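Local structure of microcin B17-processing protein McbC (Escherichia coli, 6GRI) at the interface of chains A and C and the interface of chains A and B. The protein oxidises azoline rings to azoles as the nitroreductase-family member of the McbBCD synthetase, which converts inactive microcin B17 precursor into the active peptide. Numbering follows the deposited sequence. Chains: chain A/B, Microcin B17-processing protein McbC; chain C, Microcin B17-processing protein McbD.

Contact 1 joins McbC to McbD, while contacts 2, 3 and 4 belong to the two-fold interface of the McbC pair, so each of those three has a twin with chains exchanged. Measured between C-alpha centres throughout, contacts 3 and 4 are neighbours about 9 Å apart, and both use B:Glu59 and B:Val60. Contact 2 lies about 20 Å from each, between the paired helices 204-228. Contact 1 is about 17 Å from contact 4, and helix 195-199 of chain A serves both, through A:Glu196 in the first and A:Lys197 in the second. McbD therefore docks close to where the McbC subunits join.

Contact 1: the interface of chains A and C. Residues chain A 12-15, 196; chain C 1, 3, 5, 17-18.
C:Asn3 holds CG anti to its own carbonyl carbon (chi1 -66°), which points its amide at A:Thr12, while A:Thr12 has OG1 roughly anti to its backbone N (chi1 -149°), facing the amino terminus of C:Met1. The amide nitrogen ND2 of C:Asn3 donates to A:Thr12 O at 2.8 Å, though the bond is bent and the acceptor lies out of the amide plane. The other branch, OD1, faces the CB and CG2 of A:Thr15. The terminal amine of C:Met1 meets two groups of chain A. Its N gives a hydrogen bond to A:Glu196 OE2 at 2.7 Å, on the syn lone pair, and another joins it to A:Thr12 OG1 at 3.0 Å. The second carboxylate oxygen, A:Glu196 OE1, is held by two hydroxyls, A:Thr12 OG1 on the syn side and A:Thr15 OG1 on the anti side, both somewhat out of the carboxylate plane; that grip fixes the carboxylate's rotation and would suit a positively charged amine. Further along the segment, the phenol OH of C:Tyr5 donates to A:Thr15 O, which sits at the ring's edge. The methyl of C:Ala17 packs 3.8 Å, CB to CG2, against A:Thr12. Together these bonds dock the N-terminal segment of McbD on McbC within the synthetase.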
# COMPACT_ATOMS: atom_id res chain seq x y z
N THR A 12 19.88 12.80 0.27
CA THR A 12 19.06 12.47 -0.90
C THR A 12 19.76 11.71 -2.02
O THR A 12 19.09 11.18 -2.90
CB THR A 12 18.35 13.70 -1.48
OG1 THR A 12 17.11 13.30 -2.06
CG2 THR A 12 19.20 14.43 -2.55
N HIS A 13 21.08 11.66 -2.01
CA HIS A 13 21.86 10.84 -2.93
C HIS A 13 21.61 9.31 -2.80
O HIS A 13 21.81 8.58 -3.76
CB HIS A 13 23.35 11.17 -2.73
CG HIS A 13 24.29 10.47 -3.66
ND1 HIS A 13 24.64 10.98 -4.89
CD2 HIS A 13 24.97 9.30 -3.52
CE1 HIS A 13 25.48 10.15 -5.48
NE2 HIS A 13 25.70 9.12 -4.68
N TYR A 14 21.18 8.84 -1.63
CA TYR A 14 20.96 7.41 -1.37
C TYR A 14 19.48 7.03 -1.26
O TYR A 14 19.15 5.93 -0.82
CB TYR A 14 21.66 7.01 -0.06
CG TYR A 14 23.16 7.13 -0.11
CD1 TYR A 14 23.94 6.06 -0.52
CD2 TYR A 14 23.81 8.33 0.25
CE1 TYR A 14 25.32 6.17 -0.58
CE2 TYR A 14 25.18 8.44 0.20
CZ TYR A 14 25.93 7.36 -0.22
OH TYR A 14 27.29 7.43 -0.29
N THR A 15 18.59 7.93 -1.66
CA THR A 15 17.17 7.73 -1.44
C THR A 15 16.57 6.84 -2.50
O THR A 15 16.67 7.12 -3.69
CB THR A 15 16.42 9.06 -1.46
OG1 THR A 15 16.90 9.87 -0.38
CG2 THR A 15 14.89 8.85 -1.34
N GLU A 196 13.36 11.39 4.34
CA GLU A 196 14.54 10.94 3.60
C GLU A 196 15.75 10.58 4.48
O GLU A 196 16.50 9.66 4.15
CB GLU A 196 14.93 11.96 2.53
CG GLU A 196 13.89 12.09 1.41
CD GLU A 196 14.47 12.49 0.06
OE1 GLU A 196 15.55 12.00 -0.32
OE2 GLU A 196 13.82 13.30 -0.63
N MET C 1 14.43 13.78 -3.27
CA MET C 1 13.22 13.52 -4.10
C MET C 1 13.55 13.38 -5.60
O MET C 1 14.68 13.64 -6.02
CB MET C 1 12.18 14.63 -3.87
CG MET C 1 11.29 14.35 -2.66
SD MET C 1 10.25 15.73 -2.19
CE MET C 1 11.46 16.98 -1.74
N ASN C 3 14.90 11.45 -7.69
CA ASN C 3 15.84 10.34 -7.46
C ASN C 3 15.90 9.32 -8.60
O ASN C 3 15.75 8.10 -8.38
CB ASN C 3 15.53 9.66 -6.12
CG ASN C 3 15.78 10.57 -4.94
OD1 ASN C 3 14.87 10.85 -4.16
ND2 ASN C 3 17.01 11.03 -4.80
N TYR C 5 18.09 7.37 -11.24
CA TYR C 5 19.43 6.84 -11.35
C TYR C 5 19.53 6.13 -12.69
O TYR C 5 18.56 5.54 -13.16
CB TYR C 5 19.71 5.87 -10.21
CG TYR C 5 19.42 6.44 -8.83
CD1 TYR C 5 20.03 7.63 -8.39
CD2 TYR C 5 18.52 5.81 -7.97
CE1 TYR C 5 19.75 8.15 -7.13
CE2 TYR C 5 18.24 6.32 -6.71
CZ TYR C 5 18.85 7.48 -6.28
OH TYR C 5 18.56 7.96 -5.02
N ALA C 17 18.43 14.61 -8.67
CA ALA C 17 17.74 14.67 -7.39
C ALA C 17 17.26 16.09 -7.10
O ALA C 17 17.97 17.05 -7.34
CB ALA C 17 18.64 14.19 -6.28
N MET C 18 16.03 16.19 -6.62
CA MET C 18 15.50 17.40 -6.03
C MET C 18 15.86 17.32 -4.57
O MET C 18 15.67 16.29 -3.95
CB MET C 18 13.99 17.44 -6.22
CG MET C 18 13.27 18.47 -5.37
SD MET C 18 11.71 18.99 -6.11
CE MET C 18 10.77 17.48 -6.16

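Contact 2: the interface of chains A and B. Residues chain A 211-212, 214-215, 218, 257-258; chain B 212.
Helix 204-228 of chain A meets the same helix of chain B, and strand 254-263 of chain A lies on the far side of the side chain that B:Met212 sends across. B:Met212 gives up 98 Å² to the partner. Its CG is anti to its own carbonyl carbon and the chain runs straight through chi2 before bending at chi3 (-66°), which brings the methyl CE round towards the strand. The thioether sulphur sits between the two elements: SD is 3.8 Å from A:Ile258 CB and 3.9 Å from A:Thr214 CG2. A:Thr214 runs alongside the methionine, pointing the same way, whereas A:Ile258 comes at a slant and offers its CD1 to B:Met212 CE at 4.0 Å. A:Tyr218 lies across the methionine at about a right angle, its ring carbon CE2 3.9 Å from B:Met212 CB. One face of that phenol ring is covered near its rim by A:Gly215 CA, one helical turn earlier. The contact is thus a matter of apolar fit. The carbonyl oxygens of A:Met212 and B:Met212 approach to 4.3 Å, which places the methionine backbones close to the two-fold axis, where the long helix of each nitroreductase-type subunit packs against its mate.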
# COMPACT_ATOMS: atom_id res chain seq x y z
N LEU A 211 10.17 6.48 14.32
CA LEU A 211 8.99 6.63 15.19
C LEU A 211 9.25 6.21 16.66
O LEU A 211 8.71 6.83 17.57
CB LEU A 211 7.79 5.89 14.61
CG LEU A 211 6.85 6.62 13.64
CD1 LEU A 211 7.57 7.34 12.49
CD2 LEU A 211 5.83 5.63 13.11
N MET A 212 10.05 5.16 16.88
CA MET A 212 10.45 4.77 18.24
C MET A 212 11.42 5.78 18.87
O MET A 212 11.30 6.11 20.05
CB MET A 212 11.09 3.38 18.26
CG MET A 212 10.14 2.25 17.90
SD MET A 212 10.94 0.65 17.95
CE MET A 212 12.13 0.76 16.62
N THR A 214 11.33 8.90 18.37
CA THR A 214 10.49 10.03 18.78
C THR A 214 9.97 9.86 20.22
O THR A 214 9.91 10.83 20.98
CB THR A 214 9.31 10.24 17.82
OG1 THR A 214 9.80 10.36 16.48
CG2 THR A 214 8.53 11.49 18.19
N GLY A 215 9.61 8.64 20.58
CA GLY A 215 9.11 8.34 21.90
C GLY A 215 10.17 8.42 22.96
O GLY A 215 9.89 8.89 24.08
N TYR A 218 10.34 12.28 23.65
CA TYR A 218 9.26 12.84 24.48
C TYR A 218 9.23 12.27 25.88
O TYR A 218 8.71 12.92 26.78
CB TYR A 218 7.86 12.80 23.80
CG TYR A 218 7.10 11.48 23.69
CD1 TYR A 218 6.83 10.67 24.81
CD2 TYR A 218 6.55 11.08 22.46
CE1 TYR A 218 6.10 9.50 24.69
CE2 TYR A 218 5.82 9.91 22.34
CZ TYR A 218 5.60 9.12 23.46
OH TYR A 218 4.88 7.94 23.38
N LEU A 257 5.09 14.24 13.92
CA LEU A 257 4.65 12.93 14.47
C LEU A 257 3.82 13.03 15.74
O LEU A 257 2.82 12.33 15.88
CB LEU A 257 5.84 12.02 14.77
CG LEU A 257 6.70 11.70 13.57
CD1 LEU A 257 7.75 10.65 13.92
CD2 LEU A 257 5.82 11.25 12.43
N ILE A 258 4.27 13.91 16.63
CA ILE A 258 3.64 14.11 17.92
C ILE A 258 3.89 15.52 18.50
O ILE A 258 5.00 16.06 18.37
CB ILE A 258 4.12 13.00 18.89
CG1 ILE A 258 3.22 12.90 20.13
CG2 ILE A 258 5.58 13.19 19.26
CD1 ILE A 258 1.89 12.22 19.84
N MET B 212 5.94 4.84 18.81
CA MET B 212 6.54 5.85 19.69
C MET B 212 6.52 5.43 21.16
O MET B 212 7.49 5.64 21.89
CB MET B 212 5.84 7.20 19.54
CG MET B 212 6.02 7.85 18.17
SD MET B 212 5.19 9.44 18.07
CE MET B 212 3.47 8.99 18.19

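Contact 3: the interface of chains A and B. Residues chain A 2, 151, 153, 156, 160; chain B 59-62, 69.
A:Leu153, at the end of strand 149-153, puts its two methyls against B:Leu61 and B:Val69, forming the apolar centre of this part of the nitroreductase-family dimer. CD2 of A:Leu153 meets B:Leu61 CD2 at 3.5 Å, and its other methyl, CD1, reaches B:Val69 CG1 at 3.9 Å. Both partners cross the leucine at about a right angle, and methyl groups make the contacts. On one flank of this centre the B:Glu59 side chain, extended beyond CG, also crosses A:Leu153 at about a right angle and carries its carboxylate to the loop after the strand. There the backbone N of A:Ser156 donates to B:Glu59 OE2 at 2.8 Å in a nearly straight bond (167° at the hydrogen), arriving from above the carboxylate plane. The serine OG is modelled too near OE1 for that pairing to be trusted. The backbone N of A:Ser2, whose side chain is incomplete, lies 3.3 Å from B:Glu59 OE1. On the other flank, A:Glu160 holds CG anti to its backbone N (chi1 -175°) and stretches out to B:Phe62, whose N makes a weak bond to A:Glu160 OE1 at 3.3 Å; carboxylate and phenyl ring stand nearly perpendicular. The imidazole of A:His151 steadies that carboxylate, its ND1 donating to A:Glu160 OE1 at 3.0 Å, while its CE1 corner is turned to the carbonyl oxygen of B:Val60.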
# COMPACT_ATOMS: atom_id res chain seq x y z
N SER A 2 25.86 23.74 13.10
CA SER A 2 26.74 24.69 12.34
C SER A 2 28.15 24.10 12.21
O SER A 2 28.66 23.95 11.10
CB SER A 2 26.76 26.06 13.03
N HIS A 151 13.49 26.08 16.12
CA HIS A 151 14.01 24.74 15.90
C HIS A 151 15.20 24.55 16.82
O HIS A 151 16.10 25.37 16.81
CB HIS A 151 14.45 24.59 14.45
CG HIS A 151 15.17 23.31 14.18
ND1 HIS A 151 16.51 23.27 13.84
CD2 HIS A 151 14.75 22.02 14.21
CE1 HIS A 151 16.88 22.01 13.67
NE2 HIS A 151 15.83 21.24 13.88
N LEU A 153 18.63 22.82 18.13
CA LEU A 153 19.82 22.19 17.59
C LEU A 153 20.50 21.48 18.77
O LEU A 153 21.22 22.12 19.54
CB LEU A 153 20.75 23.26 17.01
CG LEU A 153 20.22 24.11 15.86
CD1 LEU A 153 21.06 25.37 15.70
CD2 LEU A 153 20.19 23.32 14.56
N SER A 156 24.63 21.78 18.85
CA SER A 156 24.96 23.19 18.97
C SER A 156 24.35 23.81 20.23
O SER A 156 24.88 24.77 20.75
CB SER A 156 24.49 23.97 17.73
OG SER A 156 25.10 23.48 16.54
N GLU A 160 16.95 28.16 16.71
CA GLU A 160 17.02 28.69 15.36
C GLU A 160 15.61 29.18 15.04
O GLU A 160 14.68 28.40 15.09
CB GLU A 160 17.45 27.55 14.45
CG GLU A 160 17.70 27.90 13.00
CD GLU A 160 18.21 26.71 12.20
OE1 GLU A 160 18.11 25.56 12.67
OE2 GLU A 160 18.71 26.93 11.08
N GLU B 59 23.46 17.70 12.92
CA GLU B 59 22.23 18.47 12.93
C GLU B 59 21.85 18.80 11.49
O GLU B 59 22.73 19.01 10.65
CB GLU B 59 22.43 19.77 13.70
CG GLU B 59 23.14 19.61 15.04
CD GLU B 59 23.45 20.94 15.69
OE1 GLU B 59 24.26 21.74 15.13
OE2 GLU B 59 22.91 21.18 16.78
N VAL B 60 20.56 18.83 11.21
CA VAL B 60 20.03 19.43 10.00
C VAL B 60 19.51 20.79 10.40
O VAL B 60 18.86 20.90 11.44
CB VAL B 60 18.88 18.59 9.44
CG1 VAL B 60 18.31 19.22 8.17
CG2 VAL B 60 19.36 17.17 9.18
N LEU B 61 19.76 21.82 9.60
CA LEU B 61 19.25 23.16 9.90
C LEU B 61 17.97 23.47 9.14
O LEU B 61 17.74 22.94 8.04
CB LEU B 61 20.29 24.22 9.58
CG LEU B 61 21.72 23.92 10.02
CD1 LEU B 61 22.58 25.12 9.68
CD2 LEU B 61 21.80 23.59 11.49
N PHE B 62 17.14 24.30 9.75
CA PHE B 62 15.99 24.92 9.09
C PHE B 62 16.44 26.08 8.19
O PHE B 62 15.70 26.49 7.29
CB PHE B 62 15.00 25.42 10.15
CG PHE B 62 13.74 25.99 9.58
CD1 PHE B 62 12.69 25.16 9.23
CD2 PHE B 62 13.60 27.36 9.38
CE1 PHE B 62 11.53 25.68 8.69
CE2 PHE B 62 12.44 27.89 8.84
CZ PHE B 62 11.40 27.04 8.50
N VAL B 69 21.98 32.01 15.48
CA VAL B 69 21.23 31.17 16.42
C VAL B 69 21.00 31.93 17.73
O VAL B 69 21.41 33.08 17.86
CB VAL B 69 21.94 29.82 16.66
CG1 VAL B 69 22.16 29.11 15.33
CG2 VAL B 69 23.28 29.98 17.37

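Contact 4: the interface of chains A and B. Residues chain A 4-6, 155, 197; chain B 54-55, 58-60.
A:Leu6 and B:Phe55 cross side chains at about a right angle, the leucine methyl CD1 touching the ring carbon CD1 at 3.8 Å. The leucine holds CG anti to its backbone N (chi1 171°), which sends the side chain towards the phenyl group, with CD1 foremost, while CB stays beside B:Lys58, 3.6 Å from that residue's CB. A:Leu155 and B:Glu59 lie alongside each other, running antiparallel, the glutamate CG lying 3.8 Å from A:Leu155 CG; the bond from A:Leu155 N to the carboxylate is weak. The imidazole of A:His4 stands almost perpendicular to the same carboxylate, the groups too far apart to bond. Between these side chains the two backbones pair as a short parallel bridge of A:Glu5 with B:Glu59: B:Glu59 N donates to A:His4 O at 3.1 Å, and A:Leu6 N to B:Glu59 O at 2.8 Å. This ties the N-terminal segment of one McbC subunit to the 54-60 stretch of the other. A:Lys197, extended throughout, runs opposite to B:Val60 and brings its terminal amine, NZ, to a water. That water is 3.0 Å from A:Lys197 NZ and 2.7 Å from B:Phe55 O, and it also bonds the backbone N of B:Lys58.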
# COMPACT_ATOMS: atom_id res chain seq x y z
N HIS A 4 28.43 21.02 13.25
CA HIS A 4 28.00 19.65 12.94
C HIS A 4 26.94 19.58 11.83
O HIS A 4 26.19 18.61 11.76
CB HIS A 4 27.42 19.00 14.20
CG HIS A 4 28.12 19.38 15.46
ND1 HIS A 4 29.22 18.70 15.94
CD2 HIS A 4 27.86 20.36 16.36
CE1 HIS A 4 29.61 19.25 17.07
NE2 HIS A 4 28.81 20.26 17.35
N GLU A 5 26.87 20.59 10.96
CA GLU A 5 25.80 20.67 9.97
C GLU A 5 25.86 19.50 8.99
O GLU A 5 26.93 19.06 8.61
CB GLU A 5 25.85 22.01 9.20
CG GLU A 5 24.86 22.13 8.04
CD GLU A 5 24.62 23.56 7.56
OE1 GLU A 5 25.37 24.48 7.96
OE2 GLU A 5 23.67 23.76 6.76
N LEU A 6 24.69 18.99 8.64
CA LEU A 6 24.55 17.97 7.60
C LEU A 6 23.59 18.55 6.59
O LEU A 6 22.51 19.04 6.96
CB LEU A 6 23.97 16.68 8.18
CG LEU A 6 23.56 15.58 7.21
CD1 LEU A 6 24.77 15.01 6.49
CD2 LEU A 6 22.83 14.48 7.94
N LEU A 155 23.03 19.47 19.36
CA LEU A 155 24.48 19.46 19.52
C LEU A 155 25.00 20.87 19.75
O LEU A 155 25.69 21.13 20.73
CB LEU A 155 25.16 18.84 18.30
CG LEU A 155 24.63 17.49 17.87
CD1 LEU A 155 25.48 16.96 16.73
CD2 LEU A 155 24.60 16.49 19.03
N LYS A 197 15.89 11.26 5.61
CA LYS A 197 16.91 10.93 6.61
C LYS A 197 16.56 9.67 7.40
O LYS A 197 17.45 8.94 7.81
CB LYS A 197 17.14 12.10 7.57
CG LYS A 197 18.49 12.02 8.25
CD LYS A 197 18.74 13.16 9.22
CE LYS A 197 20.12 12.99 9.81
NZ LYS A 197 20.37 13.83 11.02
N LYS B 54 30.05 10.86 7.55
CA LYS B 54 29.44 12.09 7.08
C LYS B 54 28.02 12.31 7.62
O LYS B 54 27.62 13.45 7.82
CB LYS B 54 29.42 12.04 5.55
CG LYS B 54 29.05 13.32 4.82
CD LYS B 54 28.67 13.03 3.37
CE LYS B 54 29.80 12.37 2.56
NZ LYS B 54 29.32 11.27 1.68
N PHE B 55 27.26 11.24 7.86
CA PHE B 55 25.84 11.32 8.29
C PHE B 55 25.57 11.12 9.79
O PHE B 55 24.46 11.38 10.27
CB PHE B 55 25.05 10.30 7.50
CG PHE B 55 25.19 10.47 6.02
CD1 PHE B 55 24.39 11.38 5.34
CD2 PHE B 55 26.16 9.78 5.32
CE1 PHE B 55 24.53 11.55 3.97
CE2 PHE B 55 26.31 9.96 3.95
CZ PHE B 55 25.49 10.84 3.28
N LYS B 58 24.92 14.46 13.57
CA LYS B 58 24.86 15.76 12.94
C LYS B 58 23.52 16.41 13.20
O LYS B 58 22.57 15.76 13.61
CB LYS B 58 25.01 15.61 11.43
CG LYS B 58 26.20 14.78 10.99
CD LYS B 58 27.51 15.42 11.38
CE LYS B 58 28.63 14.77 10.59
NZ LYS B 58 29.97 15.22 11.06
N GLU B 59 23.46 17.70 12.92
CA GLU B 59 22.23 18.47 12.93
C GLU B 59 21.85 18.80 11.49
O GLU B 59 22.73 19.01 10.65
CB GLU B 59 22.43 19.77 13.70
CG GLU B 59 23.14 19.61 15.04
CD GLU B 59 23.45 20.94 15.69
OE1 GLU B 59 24.26 21.74 15.13
OE2 GLU B 59 22.91 21.18 16.78
N VAL B 60 20.56 18.83 11.21
CA VAL B 60 20.03 19.43 10.00
C VAL B 60 19.51 20.79 10.40
O VAL B 60 18.86 20.90 11.44
CB VAL B 60 18.88 18.59 9.44
CG1 VAL B 60 18.31 19.22 8.17
CG2 VAL B 60 19.36 17.17 9.18
O HOH W 1 22.90 12.69 12.05